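Local coordinates for uncharacterized protein (Xanthomonas campestris pv. campestris, PDB 3HIU) that is of unknown function but belongs to a ferritin-like family and holds a sodium ion inside its four-helix bundle in the crystal, at residues Y15-E20 with Y101-L106; S30-E33 with L38-R41; Q50-G55 with Q135-M140; A109-L114 with E131-Q136. One frame throughout, in Å; residues are numbered along the deposited sequence.

Contact 1: residues Y15-E20 with Y101-L106; sequences YAMEKE and YAFEHL
F103 reaches across from helix 94-120 to M17 and E20 of helix 2-28. The two helices are antiparallel neighbours in a ferritin-like four-helix bundle. The contact is small and lies toward the surface. Its apolar part is M17, a selenomethionine, against the end of the ring. M17 CG stands 3.5 Å from F103 CZ. CG anti to the backbone N (chi1 -171°) carries the M17 chain out to the ring. Its SE atom makes a Met-aromatic contact, lying obliquely to the ring and 5.4 Å from the F103 centroid. On the other helix, F103 has CG anti to N (chi1 -161°), which sends the ring across the gap. A21 and M24 of helix 2-28 also touch it.

The polar part is at the ring edge. E20 OE1 comes there near the ring plane, 3.2 Å from F103 CE2. The carboxylate is turned steeply against the ring, with planes 75° apart. An oxygen so placed should suit the slightly positive edge hydrogens. E20 is poorly ordered, so this approach is probably loose. Farther along 101-106, H105 stacks on H105 of the second subunit. A second oxygen, M17 O, lies in the F103 ring plane, 3.7 Å from F103 CE1.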
loop_
_atom_site.group_PDB
_atom_site.type_symbol
_atom_site.label_atom_id
_atom_site.label_comp_id
_atom_site.label_asym_id
_atom_site.label_seq_id
_atom_site.Cartn_x
_atom_site.Cartn_y
_atom_site.Cartn_z
ATOM N N TYR B 15 3.256 -1.551 -16.159
ATOM C CA TYR B 15 4.342 -2.358 -16.685
ATOM C C TYR B 15 5.590 -2.102 -15.853
ATOM O O TYR B 15 6.341 -3.020 -15.534
ATOM C CB TYR B 15 4.612 -2.016 -18.150
ATOM C CG TYR B 15 5.737 -2.833 -18.746
ATOM C CD1 TYR B 15 5.483 -4.058 -19.347
ATOM C CD2 TYR B 15 7.054 -2.392 -18.690
ATOM C CE1 TYR B 15 6.506 -4.818 -19.888
ATOM C CE2 TYR B 15 8.086 -3.146 -19.230
ATOM C CZ TYR B 15 7.802 -4.358 -19.828
ATOM O OH TYR B 15 8.812 -5.118 -20.370
ATOM N N ALA B 16 5.792 -0.837 -15.500
ATOM C CA ALA B 16 6.967 -0.413 -14.764
ATOM C C ALA B 16 6.795 -0.751 -13.295
ATOM O O ALA B 16 7.752 -1.057 -12.594
ATOM C CB ALA B 16 7.173 1.071 -14.947
HETATM N N MSE B 17 5.557 -0.686 -12.833
HETATM C CA MSE B 17 5.232 -1.062 -11.472
HETATM C C MSE B 17 5.521 -2.556 -11.255
HETATM O O MSE B 17 6.031 -2.961 -10.208
HETATM C CB MSE B 17 3.764 -0.731 -11.219
HETATM C CG MSE B 17 3.317 -0.853 -9.796
HETATM SE SE MSE B 17 1.374 -0.745 -9.759
HETATM C CE MSE B 17 1.158 0.902 -10.784
ATOM N N GLU B 18 5.198 -3.367 -12.255
ATOM C CA GLU B 18 5.420 -4.809 -12.193
ATOM C C GLU B 18 6.891 -5.156 -12.233
ATOM O O GLU B 18 7.303 -6.201 -11.734
ATOM C CB GLU B 18 4.715 -5.517 -13.352
ATOM C CG GLU B 18 3.208 -5.421 -13.313
ATOM C CD GLU B 18 2.628 -6.063 -12.081
ATOM O OE1 GLU B 18 3.363 -6.793 -11.378
ATOM O OE2 GLU B 18 1.430 -5.843 -11.813
ATOM N N LYS B 19 7.697 -4.324 -12.822
ATOM C CA LYS B 19 9.139 -4.547 -12.866
ATOM C C LYS B 19 9.762 -4.195 -11.511
ATOM O O LYS B 19 10.699 -4.855 -11.057
ATOM C CB LYS B 19 9.781 -3.730 -13.993
ATOM C CG LYS B 19 9.202 -4.005 -15.389
ATOM C CD LYS B 19 9.694 -5.334 -15.945
ATOM C CE LYS B 19 8.704 -5.941 -16.925
ATOM N NZ LYS B 19 9.070 -7.350 -17.268
ATOM N N GLU B 20 9.227 -3.157 -10.869
ATOM C CA GLU B 20 9.642 -2.769 -9.523
ATOM C C GLU B 20 9.168 -3.802 -8.505
ATOM O O GLU B 20 9.869 -4.119 -7.538
ATOM C CB GLU B 20 9.079 -1.390 -9.170
ATOM C CG GLU B 20 9.190 -1.030 -7.694
ATOM C CD GLU B 20 8.359 0.188 -7.314
ATOM O OE1 GLU B 20 7.400 0.522 -8.052
ATOM O OE2 GLU B 20 8.665 0.807 -6.270
ATOM N N TYR B 101 2.724 -5.864 1.526
ATOM C CA TYR B 101 1.270 -5.776 1.579
ATOM C C TYR B 101 0.749 -4.448 0.993
ATOM O O TYR B 101 -0.244 -4.440 0.259
ATOM C CB TYR B 101 0.823 -5.972 3.031
ATOM C CG TYR B 101 -0.659 -5.820 3.292
ATOM C CD1 TYR B 101 -1.549 -6.871 3.041
ATOM C CD2 TYR B 101 -1.168 -4.635 3.824
ATOM C CE1 TYR B 101 -2.906 -6.735 3.299
ATOM C CE2 TYR B 101 -2.522 -4.490 4.082
ATOM C CZ TYR B 101 -3.388 -5.537 3.818
ATOM O OH TYR B 101 -4.736 -5.382 4.077
ATOM N N ALA B 102 1.433 -3.343 1.307
ATOM C CA ALA B 102 1.070 -2.011 0.815
ATOM C C ALA B 102 1.254 -1.874 -0.692
ATOM O O ALA B 102 0.426 -1.269 -1.360
ATOM C CB ALA B 102 1.866 -0.933 1.538
ATOM N N PHE B 103 2.341 -2.428 -1.225
ATOM C CA PHE B 103 2.547 -2.402 -2.668
ATOM C C PHE B 103 1.493 -3.242 -3.380
ATOM O O PHE B 103 1.021 -2.862 -4.447
ATOM C CB PHE B 103 3.958 -2.867 -3.051
ATOM C CG PHE B 103 4.392 -2.436 -4.446
ATOM C CD1 PHE B 103 4.284 -3.306 -5.529
ATOM C CD2 PHE B 103 4.913 -1.156 -4.671
ATOM C CE1 PHE B 103 4.686 -2.908 -6.812
ATOM C CE2 PHE B 103 5.322 -0.756 -5.945
ATOM C CZ PHE B 103 5.207 -1.633 -7.013
ATOM N N GLU B 104 1.118 -4.377 -2.789
ATOM C CA GLU B 104 0.088 -5.248 -3.368
ATOM C C GLU B 104 -1.262 -4.533 -3.372
ATOM O O GLU B 104 -2.181 -4.914 -4.105
ATOM C CB GLU B 104 -0.033 -6.571 -2.598
ATOM C CG GLU B 104 1.180 -7.507 -2.697
ATOM C CD GLU B 104 1.431 -8.018 -4.111
ATOM O OE1 GLU B 104 0.650 -7.688 -5.025
ATOM O OE2 GLU B 104 2.418 -8.756 -4.307
ATOM N N HIS B 105 -1.385 -3.503 -2.539
ATOM C CA HIS B 105 -2.580 -2.670 -2.576
ATOM C C HIS B 105 -2.437 -1.474 -3.528
ATOM O O HIS B 105 -3.406 -1.044 -4.145
ATOM C CB HIS B 105 -3.012 -2.273 -1.161
ATOM C CG HIS B 105 -3.889 -3.296 -0.512
ATOM N ND1 HIS B 105 -3.397 -4.298 0.306
ATOM C CD2 HIS B 105 -5.229 -3.504 -0.591
ATOM C CE1 HIS B 105 -4.396 -5.062 0.710
ATOM N NE2 HIS B 105 -5.514 -4.602 0.185
ATOM N N LEU B 106 -1.221 -0.956 -3.662
ATOM C CA LEU B 106 -0.934 -0.027 -4.735
ATOM C C LEU B 106 -1.348 -0.691 -6.033
ATOM O O LEU B 106 -2.061 -0.113 -6.839
ATOM C CB LEU B 106 0.560 0.302 -4.779
ATOM C CG LEU B 106 0.963 1.425 -5.739
ATOM C CD1 LEU B 106 0.072 2.634 -5.529
ATOM C CD2 LEU B 106 2.435 1.802 -5.553
#

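Contact 2: residues S30-E33 with L38-R41; sequences SRIE and LKRR. With EDO (1,2-ethanediol), chain P; EDO (1,2-ethanediol), chain N; EDO (1,2-ethanediol), chain K.
I32 and K39 bring their CA atoms to 6.1 Å where the loop after helix 2-28 turns back on the first turns of helix 36-62. I32 has an extended backbone (psi 119°), and its side chain fills the angle between loop and helix. Two branches do the work. CG2 of I32 packs on CB of K39 at 3.6 Å. The other branch, with CG1 beside the backbone N (chi1 -64°) and chi2 near trans, carries CD1 on to the helix backbone. There I32 CD1 lies 3.5 Å from K39 CA and 3.7 Å from L38 CD1. L38 also packs on W143 and I151 of helix 124-159, which ties this corner to a third helix. K39 runs past I32 in the opposite direction as an extended chain, which carries NZ beyond the apolar patch.

The polar groups at the margin are met by three molecules of 1,2-ethanediol, probably from the crystallisation liquor. E33 N gives a nearly straight bond (177°) to O2 of one at 2.6 Å. L38 N, in the first turns of its helix, binds O2 of another at 3.0 Å. K39 NZ binds O2 of the third at 2.8 Å. The joint between the segments is thus hydrophobic, while amides and ammonium turn outward to small hydroxyl partners; in solution water probably takes those places.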
loop_
_atom_site.group_PDB
_atom_site.type_symbol
_atom_site.label_atom_id
_atom_site.label_comp_id
_atom_site.label_asym_id
_atom_site.label_seq_id
_atom_site.Cartn_x
_atom_site.Cartn_y
_atom_site.Cartn_z
ATOM N N SER B 30 15.300 -13.129 -0.941
ATOM C CA SER B 30 16.701 -13.375 -0.581
ATOM C C SER B 30 17.027 -13.250 0.916
ATOM O O SER B 30 18.005 -13.834 1.391
ATOM C CB SER B 30 17.630 -12.461 -1.388
ATOM O OG SER B 30 17.841 -12.980 -2.688
ATOM N N ARG B 31 16.212 -12.501 1.655
ATOM C CA ARG B 31 16.508 -12.203 3.056
ATOM C C ARG B 31 15.854 -13.158 4.039
ATOM O O ARG B 31 16.116 -13.080 5.233
ATOM C CB ARG B 31 16.058 -10.784 3.395
ATOM C CG ARG B 31 16.774 -9.686 2.638
ATOM C CD ARG B 31 16.069 -8.361 2.865
ATOM N NE ARG B 31 16.964 -7.216 2.739
ATOM C CZ ARG B 31 17.784 -6.804 3.701
ATOM N NH1 ARG B 31 17.833 -7.451 4.858
ATOM N NH2 ARG B 31 18.566 -5.751 3.505
ATOM N N ILE B 32 14.993 -14.046 3.545
ATOM C CA ILE B 32 14.211 -14.916 4.424
ATOM C C ILE B 32 14.947 -16.185 4.855
ATOM O O ILE B 32 15.318 -17.018 4.022
ATOM C CB ILE B 32 12.876 -15.319 3.794
ATOM C CG1 ILE B 32 11.981 -14.090 3.593
ATOM C CG2 ILE B 32 12.185 -16.366 4.664
ATOM C CD1 ILE B 32 10.704 -14.361 2.776
ATOM N N GLU B 33 15.131 -16.328 6.166
ATOM C CA GLU B 33 15.822 -17.475 6.719
ATOM C C GLU B 33 14.870 -18.326 7.518
ATOM O O GLU B 33 15.108 -19.509 7.703
ATOM C CB GLU B 33 16.929 -17.019 7.656
ATOM C CG GLU B 33 17.709 -15.816 7.178
ATOM C CD GLU B 33 18.663 -15.280 8.238
ATOM O OE1 GLU B 33 18.189 -14.810 9.299
ATOM O OE2 GLU B 33 19.889 -15.329 8.004
ATOM N N LEU B 38 6.480 -18.182 3.781
ATOM C CA LEU B 38 6.641 -16.825 3.282
ATOM C C LEU B 38 7.466 -16.867 2.015
ATOM O O LEU B 38 6.969 -16.581 0.926
ATOM C CB LEU B 38 7.367 -15.978 4.319
ATOM C CG LEU B 38 6.920 -14.556 4.606
ATOM C CD1 LEU B 38 8.075 -13.837 5.262
ATOM C CD2 LEU B 38 6.444 -13.819 3.348
ATOM N N LYS B 39 8.730 -17.238 2.181
ATOM C CA LYS B 39 9.704 -17.280 1.100
ATOM C C LYS B 39 9.173 -18.051 -0.104
ATOM O O LYS B 39 9.254 -17.582 -1.247
ATOM C CB LYS B 39 11.011 -17.906 1.607
ATOM C CG LYS B 39 12.076 -18.140 0.552
ATOM C CD LYS B 39 13.276 -18.839 1.165
ATOM C CE LYS B 39 14.553 -18.516 0.407
ATOM N NZ LYS B 39 15.754 -19.017 1.130
ATOM N N ARG B 40 8.638 -19.238 0.163
ATOM C CA ARG B 40 8.028 -20.068 -0.865
ATOM C C ARG B 40 6.991 -19.248 -1.647
ATOM O O ARG B 40 6.898 -19.349 -2.874
ATOM C CB ARG B 40 7.354 -21.288 -0.222
ATOM C CG ARG B 40 7.037 -22.431 -1.179
ATOM C CD ARG B 40 5.669 -23.081 -0.896
ATOM N NE ARG B 40 5.607 -23.808 0.373
ATOM C CZ ARG B 40 4.730 -24.774 0.629
ATOM N NH1 ARG B 40 3.854 -25.137 -0.301
ATOM N NH2 ARG B 40 4.736 -25.389 1.807
ATOM N N ARG B 41 6.217 -18.430 -0.934
ATOM C CA ARG B 41 5.146 -17.664 -1.562
ATOM C C ARG B 41 5.692 -16.572 -2.491
ATOM O O ARG B 41 5.299 -16.457 -3.650
ATOM C CB ARG B 41 4.218 -17.052 -0.504
ATOM C CG ARG B 41 2.774 -16.898 -0.991
ATOM C CD ARG B 41 2.697 -17.103 -2.503
ATOM N NE ARG B 41 1.487 -16.564 -3.119
ATOM C CZ ARG B 41 1.385 -16.255 -4.410
ATOM N NH1 ARG B 41 2.419 -16.423 -5.224
ATOM N NH2 ARG B 41 0.252 -15.771 -4.890
HETATM C C1 EDO P . 14.199 -13.216 9.879
HETATM O O1 EDO P . 13.174 -12.629 10.688
HETATM C C2 EDO P . 13.777 -13.271 8.418
HETATM O O2 EDO P . 14.257 -14.497 7.867
HETATM C C1 EDO N . 13.987 -21.292 -1.093
HETATM O O1 EDO N . 13.003 -21.973 -1.884
HETATM C C2 EDO N . 14.827 -22.280 -0.305
HETATM O O2 EDO N . 15.087 -21.685 0.962
HETATM C C1 EDO K . 5.460 -17.788 7.369
HETATM O O1 EDO K . 4.837 -17.610 6.103
HETATM C C2 EDO K . 5.922 -19.237 7.474
HETATM O O2 EDO K . 6.908 -19.484 6.474
#

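Contact 3: residues Q50-G55 with Q135-M140. With NA (sodium ion), chain J.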
loop_
_atom_site.group_PDB
_atom_site.type_symbol
_atom_site.label_atom_id
_atom_site.label_comp_id
_atom_site.label_asym_id
_atom_site.label_seq_id
_atom_site.Cartn_x
_atom_site.Cartn_y
_atom_site.Cartn_z
ATOM N N GLN B 50 6.371 -11.621 -13.460
ATOM C CA GLN B 50 6.981 -11.673 -14.778
ATOM C C GLN B 50 5.920 -11.903 -15.860
ATOM O O GLN B 50 5.972 -11.302 -16.934
ATOM C CB GLN B 50 8.053 -12.758 -14.811
ATOM C CG GLN B 50 9.166 -12.495 -13.819
ATOM C CD GLN B 50 9.985 -13.730 -13.513
ATOM O OE1 GLN B 50 9.731 -14.807 -14.051
ATOM N NE2 GLN B 50 10.974 -13.581 -12.639
ATOM N N GLN B 51 4.947 -12.757 -15.556
ATOM C CA GLN B 51 3.858 -13.048 -16.482
ATOM C C GLN B 51 2.800 -11.940 -16.551
ATOM O O GLN B 51 2.087 -11.816 -17.546
ATOM C CB GLN B 51 3.214 -14.385 -16.132
ATOM C CG GLN B 51 4.152 -15.551 -16.319
ATOM C CD GLN B 51 3.416 -16.837 -16.587
ATOM O OE1 GLN B 51 2.304 -17.040 -16.098
ATOM N NE2 GLN B 51 4.030 -17.719 -17.369
ATOM N N GLN B 52 2.699 -11.137 -15.494
ATOM C CA GLN B 52 1.796 -9.992 -15.496
ATOM C C GLN B 52 2.205 -8.958 -16.531
ATOM O O GLN B 52 1.497 -8.744 -17.512
ATOM C CB GLN B 52 1.730 -9.350 -14.112
ATOM C CG GLN B 52 0.699 -9.998 -13.242
ATOM C CD GLN B 52 0.837 -9.617 -11.791
ATOM O OE1 GLN B 52 1.521 -8.652 -11.447
ATOM N NE2 GLN B 52 0.189 -10.383 -10.925
ATOM N N SER B 53 3.352 -8.323 -16.307
ATOM C CA SER B 53 3.845 -7.287 -17.204
ATOM C C SER B 53 3.963 -7.798 -18.645
ATOM O O SER B 53 3.662 -7.083 -19.584
ATOM C CB SER B 53 5.181 -6.744 -16.703
ATOM O OG SER B 53 6.126 -7.785 -16.565
ATOM N N ALA B 54 4.399 -9.039 -18.818
ATOM C CA ALA B 54 4.430 -9.633 -20.148
ATOM C C ALA B 54 3.022 -9.632 -20.722
ATOM O O ALA B 54 2.831 -9.566 -21.933
ATOM C CB ALA B 54 4.974 -11.036 -20.095
ATOM N N GLY B 55 2.032 -9.718 -19.842
ATOM C CA GLY B 55 0.649 -9.590 -20.261
ATOM C C GLY B 55 0.344 -8.131 -20.528
ATOM O O GLY B 55 -0.337 -7.782 -21.491
ATOM N N GLN B 135 -6.928 -10.012 -9.486
ATOM C CA GLN B 135 -7.312 -11.106 -8.589
ATOM C C GLN B 135 -6.081 -11.755 -7.951
ATOM O O GLN B 135 -6.137 -12.221 -6.811
ATOM C CB GLN B 135 -8.148 -12.160 -9.334
ATOM C CG GLN B 135 -9.459 -12.570 -8.629
ATOM C CD GLN B 135 -9.293 -13.663 -7.567
ATOM O OE1 GLN B 135 -8.457 -14.561 -7.695
ATOM N NE2 GLN B 135 -10.112 -13.595 -6.520
ATOM N N GLN B 136 -4.974 -11.769 -8.690
ATOM C CA GLN B 136 -3.710 -12.292 -8.175
ATOM C C GLN B 136 -3.104 -11.389 -7.100
ATOM O O GLN B 136 -2.474 -11.873 -6.153
ATOM C CB GLN B 136 -2.703 -12.486 -9.315
ATOM C CG GLN B 136 -3.212 -13.319 -10.486
ATOM C CD GLN B 136 -2.134 -13.562 -11.537
ATOM O OE1 GLN B 136 -1.210 -12.761 -11.696
ATOM N NE2 GLN B 136 -2.248 -14.671 -12.256
ATOM N N GLU B 137 -3.280 -10.075 -7.256
ATOM C CA GLU B 137 -2.772 -9.117 -6.272
ATOM C C GLU B 137 -3.588 -9.254 -5.002
ATOM O O GLU B 137 -3.048 -9.278 -3.892
ATOM C CB GLU B 137 -2.833 -7.684 -6.810
ATOM C CG GLU B 137 -2.143 -7.496 -8.148
ATOM C CD GLU B 137 -0.840 -8.260 -8.237
ATOM O OE1 GLU B 137 -0.110 -8.348 -7.231
ATOM O OE2 GLU B 137 -0.537 -8.778 -9.320
ATOM N N ILE B 138 -4.898 -9.384 -5.174
ATOM C CA ILE B 138 -5.785 -9.628 -4.045
ATOM C C ILE B 138 -5.433 -10.928 -3.341
ATOM O O ILE B 138 -5.277 -10.964 -2.120
ATOM C CB ILE B 138 -7.238 -9.652 -4.485
ATOM C CG1 ILE B 138 -7.721 -8.214 -4.721
ATOM C CG2 ILE B 138 -8.085 -10.349 -3.432
ATOM C CD1 ILE B 138 -9.051 -8.101 -5.425
ATOM N N GLU B 139 -5.306 -11.996 -4.123
ATOM C CA GLU B 139 -4.892 -13.296 -3.608
ATOM C C GLU B 139 -3.602 -13.169 -2.789
ATOM O O GLU B 139 -3.500 -13.670 -1.664
ATOM C CB GLU B 139 -4.686 -14.266 -4.783
ATOM C CG GLU B 139 -4.894 -15.744 -4.463
ATOM C CD GLU B 139 -3.595 -16.499 -4.249
ATOM O OE1 GLU B 139 -2.818 -16.124 -3.346
ATOM O OE2 GLU B 139 -3.358 -17.482 -4.979
HETATM N N MSE B 140 -2.611 -12.484 -3.366
HETATM C CA MSE B 140 -1.285 -12.351 -2.747
HETATM C C MSE B 140 -1.319 -11.496 -1.478
HETATM O O MSE B 140 -0.751 -11.865 -0.444
HETATM C CB MSE B 140 -0.299 -11.765 -3.760
HETATM C CG MSE B 140 1.136 -11.581 -3.249
HETATM SE SE MSE B 140 2.019 -13.215 -2.624
HETATM C CE MSE B 140 3.850 -12.729 -3.014
HETATM NA NA NA J . 2.847 -8.539 -8.959
#
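Q52 carries this contact for 50-55, reaching with an extended chain beyond CG toward Q136 and E137 of helix 124-159. Its amide divides its two ends between two tasks. NE2 of Q52 donates to OE1 of Q136 at 2.9 Å. The bond is almost straight (171°) and lies in the amide plane of Q52 and in the carbonyl plane of Q136, although the two amides are tilted 38° from each other. OE1 of Q52 binds the sodium ion at 2.8 Å, a site completed by T49. With one end on the metal and the other on Q136, the amide has little freedom to rotate. E137 arrives from the opposite direction, its chain bent at chi2. Its carboxylate is nearly perpendicular to the Q52 amide (82°). OE2 of E137 is modelled only 2.4 Å from Q52 NE2, too short to be trusted as a normal bond. OE1 of E137 is hydrogen-bonded to H45 NE2.

Next in sequence, S53 turns to helix 2-28, where it touches Y15 and E18 and makes a weak bond to K19. The site lies in the bundle interior. Q52 also packs on E107 of helix 94-120. E104 and E107 lie close to E137, and E18 lies beside Q52. This cluster of acids with H45 between four helices is reminiscent of the metal centre of ferritin-like proteins.

Contact 4: residues A109-L114 with E131-Q136; sequences ASYRAL and EDILQQ
Y111 turns one face of its ring to I133, and the methyl CG2 of I133 rests on that face. This is a CH-pi contact. I133 CG2 is 3.4 Å from the centroid of the Y111 ring and only 19° off the ring normal. It is displaced toward the hydroxyl end, so its closest ring atom is Y111 CZ at 3.2 Å, which is tight packing. The second branch of I133 stays near the ring border, with I133 CD1 3.9 Å from Y111 CE1. Two torsions set up this meeting. Y111 has CG beside its backbone N (chi1 -78°), and I133 has CG2 anti to its own N. Both CB atoms point toward the partner helix.

The helices 94-120 and 124-159 are consecutive and joined by a short turn. They form an antiparallel hairpin, half of the ferritin-like bundle, with local axes 8.9 Å apart at an angle of 159°. The backbones are nearest at Y111 and L134, whose CA atoms are 5.7 Å apart.

There L134 CB faces Y111 CB at 4.0 Å. The methyls of L134 then run to the outer side of the hairpin, where L134 CD2 meets R112 CG at 4.0 Å. Only the start of the R112 chain takes part. It bends at chi3, and NH2 is hydrogen-bonded to Q148 of the second subunit. On the inner side, A14 of helix 2-28 packs on Y111, and V56 of helix 36-62 touches both Y111 and I133.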
loop_
_atom_site.group_PDB
_atom_site.type_symbol
_atom_site.label_atom_id
_atom_site.label_comp_id
_atom_site.label_asym_id
_atom_site.label_seq_id
_atom_site.Cartn_x
_atom_site.Cartn_y
_atom_site.Cartn_z
ATOM N N ALA B 109 -5.400 -1.062 -6.435
ATOM C CA ALA B 109 -5.966 0.202 -6.861
ATOM C C ALA B 109 -5.674 0.482 -8.341
ATOM O O ALA B 109 -6.579 0.812 -9.103
ATOM C CB ALA B 109 -5.471 1.330 -5.978
ATOM N N SER B 110 -4.420 0.337 -8.755
ATOM C CA SER B 110 -4.054 0.645 -10.138
ATOM C C SER B 110 -4.784 -0.223 -11.153
ATOM O O SER B 110 -5.283 0.267 -12.168
ATOM C CB SER B 110 -2.554 0.483 -10.335
ATOM O OG SER B 110 -1.870 1.114 -9.278
ATOM N N TYR B 111 -4.842 -1.518 -10.878
ATOM C CA TYR B 111 -5.472 -2.434 -11.802
ATOM C C TYR B 111 -6.992 -2.271 -11.822
ATOM O O TYR B 111 -7.618 -2.415 -12.870
ATOM C CB TYR B 111 -5.044 -3.867 -11.502
ATOM C CG TYR B 111 -3.653 -4.182 -12.016
ATOM C CD1 TYR B 111 -3.396 -4.206 -13.378
ATOM C CD2 TYR B 111 -2.601 -4.453 -11.143
ATOM C CE1 TYR B 111 -2.135 -4.497 -13.868
ATOM C CE2 TYR B 111 -1.323 -4.744 -11.621
ATOM C CZ TYR B 111 -1.099 -4.765 -12.991
ATOM O OH TYR B 111 0.151 -5.055 -13.501
ATOM N N ARG B 112 -7.593 -1.960 -10.677
ATOM C CA ARG B 112 -9.010 -1.625 -10.673
ATOM C C ARG B 112 -9.251 -0.470 -11.629
ATOM O O ARG B 112 -10.155 -0.526 -12.445
ATOM C CB ARG B 112 -9.501 -1.241 -9.279
ATOM C CG ARG B 112 -9.547 -2.387 -8.280
ATOM C CD ARG B 112 -10.051 -1.918 -6.907
ATOM N NE ARG B 112 -11.496 -2.081 -6.756
ATOM C CZ ARG B 112 -12.367 -1.083 -6.632
ATOM N NH1 ARG B 112 -13.655 -1.351 -6.506
ATOM N NH2 ARG B 112 -11.965 0.176 -6.621
ATOM N N ALA B 113 -8.433 0.579 -11.526
ATOM C CA ALA B 113 -8.592 1.765 -12.367
ATOM C C ALA B 113 -8.185 1.508 -13.820
ATOM O O ALA B 113 -8.565 2.263 -14.710
ATOM C CB ALA B 113 -7.844 2.951 -11.786
ATOM N N LEU B 114 -7.425 0.443 -14.063
ATOM C CA LEU B 114 -7.152 0.002 -15.431
ATOM C C LEU B 114 -8.359 -0.676 -16.077
ATOM O O LEU B 114 -8.665 -0.449 -17.249
ATOM C CB LEU B 114 -5.945 -0.927 -15.492
ATOM C CG LEU B 114 -4.739 -0.264 -16.151
ATOM C CD1 LEU B 114 -3.469 -1.003 -15.775
ATOM C CD2 LEU B 114 -4.938 -0.234 -17.654
ATOM N N GLU B 131 -8.292 -7.592 -14.930
ATOM C CA GLU B 131 -9.082 -8.122 -13.824
ATOM C C GLU B 131 -8.417 -9.387 -13.294
ATOM O O GLU B 131 -8.565 -9.741 -12.118
ATOM C CB GLU B 131 -10.521 -8.422 -14.265
ATOM C CG GLU B 131 -11.387 -7.190 -14.512
ATOM C CD GLU B 131 -12.598 -7.488 -15.397
ATOM O OE1 GLU B 131 -13.059 -8.651 -15.425
ATOM O OE2 GLU B 131 -13.091 -6.559 -16.073
ATOM N N ASP B 132 -7.682 -10.063 -14.173
ATOM C CA ASP B 132 -7.044 -11.318 -13.809
ATOM C C ASP B 132 -5.770 -11.047 -13.024
ATOM O O ASP B 132 -5.512 -11.700 -12.011
ATOM C CB ASP B 132 -6.780 -12.189 -15.041
ATOM C CG ASP B 132 -8.046 -12.848 -15.567
ATOM O OD1 ASP B 132 -8.903 -13.228 -14.740
ATOM O OD2 ASP B 132 -8.192 -12.984 -16.803
ATOM N N ILE B 133 -4.985 -10.074 -13.479
ATOM C CA ILE B 133 -3.841 -9.610 -12.699
ATOM C C ILE B 133 -4.322 -9.102 -11.335
ATOM O O ILE B 133 -3.704 -9.361 -10.301
ATOM C CB ILE B 133 -3.052 -8.495 -13.438
ATOM C CG1 ILE B 133 -2.347 -9.066 -14.672
ATOM C CG2 ILE B 133 -2.037 -7.825 -12.497
ATOM C CD1 ILE B 133 -1.772 -8.005 -15.603
ATOM N N LEU B 134 -5.440 -8.382 -11.341
ATOM C CA LEU B 134 -6.020 -7.840 -10.112
ATOM C C LEU B 134 -6.305 -8.915 -9.059
ATOM O O LEU B 134 -5.966 -8.747 -7.896
ATOM C CB LEU B 134 -7.300 -7.052 -10.429
ATOM C CG LEU B 134 -8.243 -6.781 -9.251
ATOM C CD1 LEU B 134 -7.545 -5.981 -8.149
ATOM C CD2 LEU B 134 -9.484 -6.061 -9.743
ATOM N N GLN B 135 -6.928 -10.012 -9.486
ATOM C CA GLN B 135 -7.312 -11.106 -8.589
ATOM C C GLN B 135 -6.081 -11.755 -7.951
ATOM O O GLN B 135 -6.137 -12.221 -6.811
ATOM C CB GLN B 135 -8.148 -12.160 -9.334
ATOM C CG GLN B 135 -9.459 -12.570 -8.629
ATOM C CD GLN B 135 -9.293 -13.663 -7.567
ATOM O OE1 GLN B 135 -8.457 -14.561 -7.695
ATOM N NE2 GLN B 135 -10.112 -13.595 -6.520
ATOM N N GLN B 136 -4.974 -11.769 -8.690
ATOM C CA GLN B 136 -3.710 -12.292 -8.175
ATOM C C GLN B 136 -3.104 -11.389 -7.100
ATOM O O GLN B 136 -2.474 -11.873 -6.153
ATOM C CB GLN B 136 -2.703 -12.486 -9.315
ATOM C CG GLN B 136 -3.212 -13.319 -10.486
ATOM C CD GLN B 136 -2.134 -13.562 -11.537
ATOM O OE1 GLN B 136 -1.210 -12.761 -11.696
ATOM N NE2 GLN B 136 -2.248 -14.671 -12.256
#

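How the contacts relate
All four helices are used. Contact 1 joins helix 2-28 to helix 94-120, and contact 3 joins helix 36-62 to helix 124-159. These are two opposite sides of the bundle, with centres 10 Å apart. Contact 4 closes the second hairpin, its centre 8 Å from that of contact 3, and shares Q135 and Q136 with it. Contact 2 closes the first hairpin at one end, its centre 18 to 25 Å from the others. Along the chain it is nested within contact 1, whose segments alternate with those of contact 3. Contacts 1 and 3 flank the polar interior with the sodium ion. At contacts 1 and 4, helix 94-120 packs on helices 94-120 and 124-159 of the second subunit.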